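Local coordinates for uncharacterized protein (Chondromyces crocatus, PDB 6I86) that is of unknown function but is encoded in the crocagin gene cluster and probably takes part in the biosynthesis of this ribosomally made, post-translationally modified peptide, at residues Phe62-Pro73 and Glu144-Pro154. Residues are numbered along the deposited sequence; the frame is centred on the assembly and turned at random.
Sequences FKVRCILRSSAP and EGPDGIITLWP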
ATOM      1  N   PHE A  62       4.566   7.731   7.084  1.00 23.72           N
ATOM      2  CA  PHE A  62       5.093   7.416   5.767  1.00 24.86           C
ATOM      3  C   PHE A  62       4.133   7.862   4.677  1.00 25.39           C
ATOM      4  O   PHE A  62       2.915   7.703   4.797  1.00 24.70           O
ATOM      5  CB  PHE A  62       5.378   5.917   5.653  1.00 19.27           C
ATOM      6  CG  PHE A  62       6.185   5.382   6.798  1.00 24.82           C
ATOM      7  CD1 PHE A  62       7.533   5.692   6.915  1.00 18.64           C
ATOM      8  CD2 PHE A  62       5.593   4.603   7.780  1.00 24.24           C
ATOM      9  CE1 PHE A  62       8.284   5.217   7.980  1.00 24.35           C
ATOM     10  CE2 PHE A  62       6.340   4.121   8.850  1.00 26.54           C
ATOM     11  CZ  PHE A  62       7.686   4.429   8.948  1.00 24.51           C
ATOM     12  N   LYS A  63       4.704   8.416   3.613  1.00 20.75           N
ATOM     13  CA  LYS A  63       3.953   8.878   2.455  1.00 17.28           C
ATOM     14  C   LYS A  63       4.053   7.818   1.365  1.00 20.77           C
ATOM     15  O   LYS A  63       5.157   7.480   0.921  1.00 22.20           O
ATOM     16  CB  LYS A  63       4.494  10.220   1.963  1.00 23.89           C
ATOM     17  CG  LYS A  63       3.867  10.723   0.673  1.00 27.04           C
ATOM     18  CD  LYS A  63       4.482  12.051   0.238  1.00 24.36           C
ATOM     19  CE  LYS A  63       4.141  13.174   1.207  1.00 27.52           C
ATOM     20  NZ  LYS A  63       4.778  14.465   0.815  1.00 32.71           N
ATOM     21  N   VAL A  64       2.908   7.289   0.943  1.00 20.35           N
ATOM     22  CA  VAL A  64       2.846   6.239  -0.065  1.00 20.72           C
ATOM     23  C   VAL A  64       2.055   6.770  -1.249  1.00 22.30           C
ATOM     24  O   VAL A  64       0.882   7.136  -1.107  1.00 18.95           O
ATOM     25  CB  VAL A  64       2.212   4.951   0.483  1.00 21.36           C
ATOM     26  CG1 VAL A  64       2.244   3.851  -0.573  1.00 21.16           C
ATOM     27  CG2 VAL A  64       2.925   4.505   1.749  1.00 20.14           C
ATOM     28  N   ARG A  65       2.696   6.817  -2.412  1.00 22.96           N
ATOM     29  CA  ARG A  65       2.027   7.184  -3.651  1.00 18.17           C
ATOM     30  C   ARG A  65       1.555   5.920  -4.354  1.00 18.51           C
ATOM     31  O   ARG A  65       2.320   4.962  -4.503  1.00 23.06           O
ATOM     32  CB  ARG A  65       2.965   7.976  -4.561  1.00 19.21           C
ATOM     33  CG  ARG A  65       2.359   8.333  -5.907  1.00 22.51           C
ATOM     34  CD  ARG A  65       3.319   9.171  -6.737  1.00 22.99           C
ATOM     35  NE  ARG A  65       3.717  10.394  -6.044  1.00 27.90           N
ATOM     36  CZ  ARG A  65       4.860  11.035  -6.262  1.00 26.59           C
ATOM     37  NH1 ARG A  65       5.719  10.571  -7.158  1.00 30.89           N
ATOM     38  NH2 ARG A  65       5.143  12.139  -5.586  1.00 27.49           N
ATOM     39  N   CYS A  66       0.284   5.902  -4.747  0.63 19.36           N
ATOM     40  CA  CYS A  66      -0.296   4.782  -5.475  0.63 19.07           C
ATOM     41  C   CYS A  66      -0.692   5.248  -6.867  0.63 17.27           C
ATOM     42  O   CYS A  66      -1.328   6.297  -7.019  0.63 18.06           O
ATOM     43  CB  CYS A  66      -1.509   4.211  -4.745  0.63 19.02           C
ATOM     44  SG  CYS A  66      -2.136   2.673  -5.460  0.63 22.60           S
ATOM     45  N   ILE A  67      -0.317   4.471  -7.879  1.00 19.63           N
ATOM     46  CA  ILE A  67      -0.533   4.828  -9.273  1.00 21.56           C
ATOM     47  C   ILE A  67      -1.196   3.662  -9.988  1.00 20.74           C
ATOM     48  O   ILE A  67      -0.715   2.525  -9.912  1.00 19.92           O
ATOM     49  CB  ILE A  67       0.790   5.195  -9.973  1.00 23.85           C
ATOM     50  CG1 ILE A  67       1.478   6.359  -9.256  1.00 22.27           C
ATOM     51  CG2 ILE A  67       0.554   5.516 -11.443  1.00 17.36           C
ATOM     52  CD1 ILE A  67       2.926   6.531  -9.644  1.00 18.86           C
ATOM     53  N   LEU A  68      -2.300   3.944 -10.673  1.00 19.25           N
ATOM     54  CA  LEU A  68      -2.805   3.052 -11.706  1.00 21.30           C
ATOM     55  C   LEU A  68      -2.158   3.474 -13.019  1.00 19.12           C
ATOM     56  O   LEU A  68      -2.288   4.632 -13.435  1.00 22.32           O
ATOM     57  CB  LEU A  68      -4.327   3.113 -11.805  1.00 16.75           C
ATOM     58  CG  LEU A  68      -4.920   2.343 -12.989  1.00 21.82           C
ATOM     59  CD1 LEU A  68      -4.782   0.839 -12.788  1.00 18.36           C
ATOM     60  CD2 LEU A  68      -6.374   2.724 -13.218  1.00 23.00           C
ATOM     61  N   ARG A  69      -1.438   2.551 -13.647  1.00 16.38           N
ATOM     62  CA  ARG A  69      -0.680   2.841 -14.852  1.00 19.81           C
ATOM     63  C   ARG A  69      -1.101   1.864 -15.942  1.00 20.62           C
ATOM     64  O   ARG A  69      -1.582   0.762 -15.663  1.00 19.70           O
ATOM     65  CB  ARG A  69       0.833   2.753 -14.585  1.00 19.41           C
ATOM     66  CG  ARG A  69       1.691   3.604 -15.518  1.00 19.47           C
ATOM     67  CD  ARG A  69       3.179   3.454 -15.207  1.00 22.34           C
ATOM     68  NE  ARG A  69       3.619   4.247 -14.057  1.00 21.01           N
ATOM     69  CZ  ARG A  69       3.735   5.573 -14.048  1.00 20.67           C
ATOM     70  NH1 ARG A  69       3.454   6.281 -15.134  1.00 20.23           N
ATOM     71  NH2 ARG A  69       4.146   6.194 -12.949  1.00 17.85           N
ATOM     72  N   SER A  70      -0.937   2.284 -17.198  1.00 18.54           N
ATOM     73  CA  SER A  70      -1.350   1.435 -18.310  1.00 25.63           C
ATOM     74  C   SER A  70      -0.443   0.224 -18.480  1.00 19.15           C
ATOM     75  O   SER A  70      -0.861  -0.767 -19.086  1.00 21.16           O
ATOM     76  CB  SER A  70      -1.386   2.236 -19.613  1.00 18.43           C
ATOM     77  OG  SER A  70      -0.077   2.549 -20.055  1.00 18.06           O
ATOM     78  N   SER A  71       0.782   0.288 -17.970  1.00 18.17           N
ATOM     79  CA  SER A  71       1.721  -0.827 -18.017  1.00 18.44           C
ATOM     80  C   SER A  71       2.775  -0.588 -16.941  1.00 21.04           C
ATOM     81  O   SER A  71       2.651   0.329 -16.122  1.00 18.40           O
ATOM     82  CB  SER A  71       2.334  -0.971 -19.415  1.00 22.50           C
ATOM     83  OG  SER A  71       3.224   0.094 -19.702  1.00 24.70           O
ATOM     84  N   ALA A  72       3.813  -1.421 -16.941  1.00 19.10           N
ATOM     85  CA  ALA A  72       4.915  -1.235 -16.013  1.00 19.48           C
ATOM     86  C   ALA A  72       5.547   0.142 -16.225  1.00 23.53           C
ATOM     87  O   ALA A  72       5.574   0.654 -17.350  1.00 21.79           O
ATOM     88  CB  ALA A  72       5.962  -2.332 -16.199  1.00 20.24           C
ATOM     89  N   PRO A  73       6.054   0.770 -15.162  1.00 19.23           N
ATOM     90  CA  PRO A  73       6.582   2.132 -15.300  1.00 15.69           C
ATOM     91  C   PRO A  73       7.802   2.172 -16.206  1.00 18.04           C
ATOM     92  O   PRO A  73       8.632   1.261 -16.209  1.00 18.85           O
ATOM     93  CB  PRO A  73       6.935   2.528 -13.861  1.00 20.49           C
ATOM     94  CG  PRO A  73       7.081   1.231 -13.128  1.00 21.86           C
ATOM     95  CD  PRO A  73       6.114   0.286 -13.771  1.00 22.43           C
ATOM     96  N   GLU A 144       9.151  16.188   1.006  1.00 33.04           N
ATOM     97  CA  GLU A 144       9.826  14.918   1.221  1.00 30.72           C
ATOM     98  C   GLU A 144       8.917  13.768   0.811  1.00 29.85           C
ATOM     99  O   GLU A 144       7.718  13.939   0.574  1.00 32.33           O
ATOM    100  CB  GLU A 144      10.267  14.770   2.682  1.00 31.61           C
ATOM    101  CG  GLU A 144      11.399  15.713   3.061  1.00 35.77           C
ATOM    102  CD  GLU A 144      11.773  15.618   4.525  1.00 41.95           C
ATOM    103  OE1 GLU A 144      11.448  14.591   5.159  1.00 37.21           O
ATOM    104  OE2 GLU A 144      12.396  16.570   5.039  1.00 42.29           O
ATOM    105  N   GLY A 145       9.514  12.584   0.721  1.00 27.77           N
ATOM    106  CA  GLY A 145       8.812  11.420   0.245  1.00 23.29           C
ATOM    107  C   GLY A 145       8.552  11.487  -1.247  1.00 27.02           C
ATOM    108  O   GLY A 145       9.016  12.400  -1.936  1.00 25.87           O
ATOM    109  N   PRO A 146       7.795  10.516  -1.783  1.00 25.08           N
ATOM    110  CA  PRO A 146       7.185   9.412  -1.031  1.00 25.04           C
ATOM    111  C   PRO A 146       8.193   8.365  -0.560  1.00 26.72           C
ATOM    112  O   PRO A 146       9.227   8.164  -1.197  1.00 19.99           O
ATOM    113  CB  PRO A 146       6.213   8.797  -2.042  1.00 25.52           C
ATOM    114  CG  PRO A 146       6.804   9.119  -3.371  1.00 26.46           C
ATOM    115  CD  PRO A 146       7.462  10.461  -3.220  1.00 25.86           C
ATOM    116  N   ASP A 147       7.888   7.722   0.569  1.00 17.68           N
ATOM    117  CA  ASP A 147       8.733   6.636   1.049  1.00 18.89           C
ATOM    118  C   ASP A 147       8.597   5.403   0.167  1.00 19.36           C
ATOM    119  O   ASP A 147       9.529   4.592   0.087  1.00 22.32           O
ATOM    120  CB  ASP A 147       8.382   6.304   2.498  1.00 17.76           C
ATOM    121  CG  ASP A 147       8.514   7.504   3.416  1.00 22.67           C
ATOM    122  OD1 ASP A 147       9.646   7.801   3.856  1.00 24.02           O
ATOM    123  OD2 ASP A 147       7.488   8.159   3.689  1.00 21.90           O
ATOM    124  N   GLY A 148       7.457   5.249  -0.502  1.00 21.13           N
ATOM    125  CA  GLY A 148       7.259   4.144  -1.420  1.00 26.20           C
ATOM    126  C   GLY A 148       6.237   4.506  -2.476  1.00 20.96           C
ATOM    127  O   GLY A 148       5.436   5.433  -2.309  1.00 15.74           O
ATOM    128  N   ILE A 149       6.280   3.765  -3.581  1.00 20.95           N
ATOM    129  CA  ILE A 149       5.342   3.939  -4.683  1.00 20.54           C
ATOM    130  C   ILE A 149       4.773   2.574  -5.041  1.00 21.27           C
ATOM    131  O   ILE A 149       5.530   1.633  -5.308  1.00 19.75           O
ATOM    132  CB  ILE A 149       6.004   4.591  -5.913  1.00 21.02           C
ATOM    133  CG1 ILE A 149       6.615   5.946  -5.543  1.00 24.08           C
ATOM    134  CG2 ILE A 149       4.987   4.763  -7.033  1.00 18.06           C
ATOM    135  CD1 ILE A 149       7.266   6.663  -6.709  1.00 24.85           C
ATOM    136  N   ILE A 150       3.448   2.467  -5.042  1.00 20.12           N
ATOM    137  CA  ILE A 150       2.742   1.241  -5.397  1.00 18.99           C
ATOM    138  C   ILE A 150       2.080   1.465  -6.748  1.00 20.20           C
ATOM    139  O   ILE A 150       1.204   2.327  -6.881  1.00 18.75           O
ATOM    140  CB  ILE A 150       1.702   0.852  -4.335  1.00 18.66           C
ATOM    141  CG1 ILE A 150       2.337   0.872  -2.946  1.00 36.24           C
ATOM    142  CG2 ILE A 150       1.134  -0.523  -4.634  1.00 22.60           C
ATOM    143  CD1 ILE A 150       3.579   0.015  -2.850  1.00 38.25           C
ATOM    144  N   THR A 151       2.490   0.692  -7.748  1.00 20.08           N
ATOM    145  CA  THR A 151       1.989   0.856  -9.105  1.00 15.93           C
ATOM    146  C   THR A 151       1.202  -0.377  -9.519  1.00 21.90           C
ATOM    147  O   THR A 151       1.690  -1.506  -9.393  1.00 19.43           O
ATOM    148  CB  THR A 151       3.126   1.106 -10.095  1.00 18.91           C
ATOM    149  OG1 THR A 151       3.907   2.223  -9.654  1.00 19.59           O
ATOM    150  CG2 THR A 151       2.563   1.412 -11.477  1.00 19.62           C
ATOM    151  N   LEU A 152      -0.010  -0.156 -10.015  1.00 15.90           N
ATOM    152  CA  LEU A 152      -0.873  -1.213 -10.512  1.00 18.40           C
ATOM    153  C   LEU A 152      -1.004  -1.092 -12.023  1.00 22.78           C
ATOM    154  O   LEU A 152      -1.058   0.017 -12.562  1.00 23.29           O
ATOM    155  CB  LEU A 152      -2.266  -1.139  -9.873  1.00 20.80           C
ATOM    156  CG  LEU A 152      -2.536  -1.661  -8.458  1.00 24.36           C
ATOM    157  CD1 LEU A 152      -1.713  -0.934  -7.401  1.00 27.14           C
ATOM    158  CD2 LEU A 152      -4.025  -1.555  -8.145  1.00 21.53           C
ATOM    159  N   TRP A 153      -1.051  -2.233 -12.704  1.00 18.88           N
ATOM    160  CA  TRP A 153      -1.433  -2.257 -14.108  1.00 22.06           C
ATOM    161  C   TRP A 153      -2.079  -3.601 -14.398  1.00 24.81           C
ATOM    162  O   TRP A 153      -1.797  -4.585 -13.700  1.00 26.09           O
ATOM    163  CB  TRP A 153      -0.241  -1.982 -15.048  1.00 19.77           C
ATOM    164  CG  TRP A 153       0.891  -2.966 -15.056  1.00 25.76           C
ATOM    165  CD1 TRP A 153       1.063  -4.006 -15.920  1.00 27.52           C
ATOM    166  CD2 TRP A 153       2.040  -2.963 -14.199  1.00 19.03           C
ATOM    167  NE1 TRP A 153       2.234  -4.666 -15.640  1.00 22.44           N
ATOM    168  CE2 TRP A 153       2.853  -4.046 -14.586  1.00 20.82           C
ATOM    169  CE3 TRP A 153       2.451  -2.158 -13.132  1.00 17.47           C
ATOM    170  CZ2 TRP A 153       4.053  -4.347 -13.943  1.00 25.27           C
ATOM    171  CZ3 TRP A 153       3.645  -2.457 -12.495  1.00 22.52           C
ATOM    172  CH2 TRP A 153       4.432  -3.540 -12.903  1.00 19.50           C
ATOM    173  N   PRO A 154      -2.971  -3.674 -15.390  1.00 28.09           N
ATOM    174  CA  PRO A 154      -3.812  -4.868 -15.548  1.00 34.53           C
ATOM    175  C   PRO A 154      -2.991  -6.134 -15.737  1.00 41.87           C
ATOM    176  O   PRO A 154      -2.023  -6.164 -16.500  1.00 32.03           O
ATOM    177  CB  PRO A 154      -4.643  -4.553 -16.799  1.00 37.35           C
ATOM    178  CG  PRO A 154      -4.648  -3.066 -16.883  1.00 37.57           C
ATOM    179  CD  PRO A 154      -3.297  -2.643 -16.390  1.00 27.02           C
TER
HETATM  180  O   HOH W   1       5.146   3.947 -11.409  1.00 18.54           O
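Trp153 lays one face of its indole against the turn that follows strand 60-69: Ala72 CA stands 3.6 Å from the centroid of the six-membered ring, a CH-pi contact almost on the ring normal, and the Ser71-Ala72 peptide covers the same face. With CG between the backbone N and the carbonyl carbon (chi1 64°), the indole lies flat against Ser71 and Ala72, and Pro73 CD comes within 3.9 Å of Trp153 CZ3. At the other end, Asp147 OD2 takes the N-H of Lys63 at 2.8 Å through its anti lone pair and also bonds the Tyr140 hydroxyl, while OD1 bonds His131. Asp147 CG sits at the Phe62 ring edge, the planes 88° apart; Asp147 N bonds Lys63 O. Lys63, bent at chi3, carries NZ to Glu144 O at 3.0 Å. Between these ends the strands pair in parallel: Arg65 and Ile67 donate N-H to Gly148 O and Ile150 O and accept from Ile150 N and Leu152 N, and Arg69 N closes the ladder on Leu152 O. Pro146, after a cis peptide, lies over one guanidinium face of Arg65, whose NH2 makes a salt bridge with Glu9. A water joins Arg69 NH2, 2.9 Å away, to Thr151 OG1; Arg69 NH1 binds Ala2 O. On the face away from Arg65, Ile67 and Thr151, Val64 CG1 packs on Ile150 CG1 at 3.8 Å. In the mixed five-stranded sheet, 148-154 is central, flanked by parallel 60-69 and antiparallel 115-123; antiparallel 4-14 lies beyond 60-69.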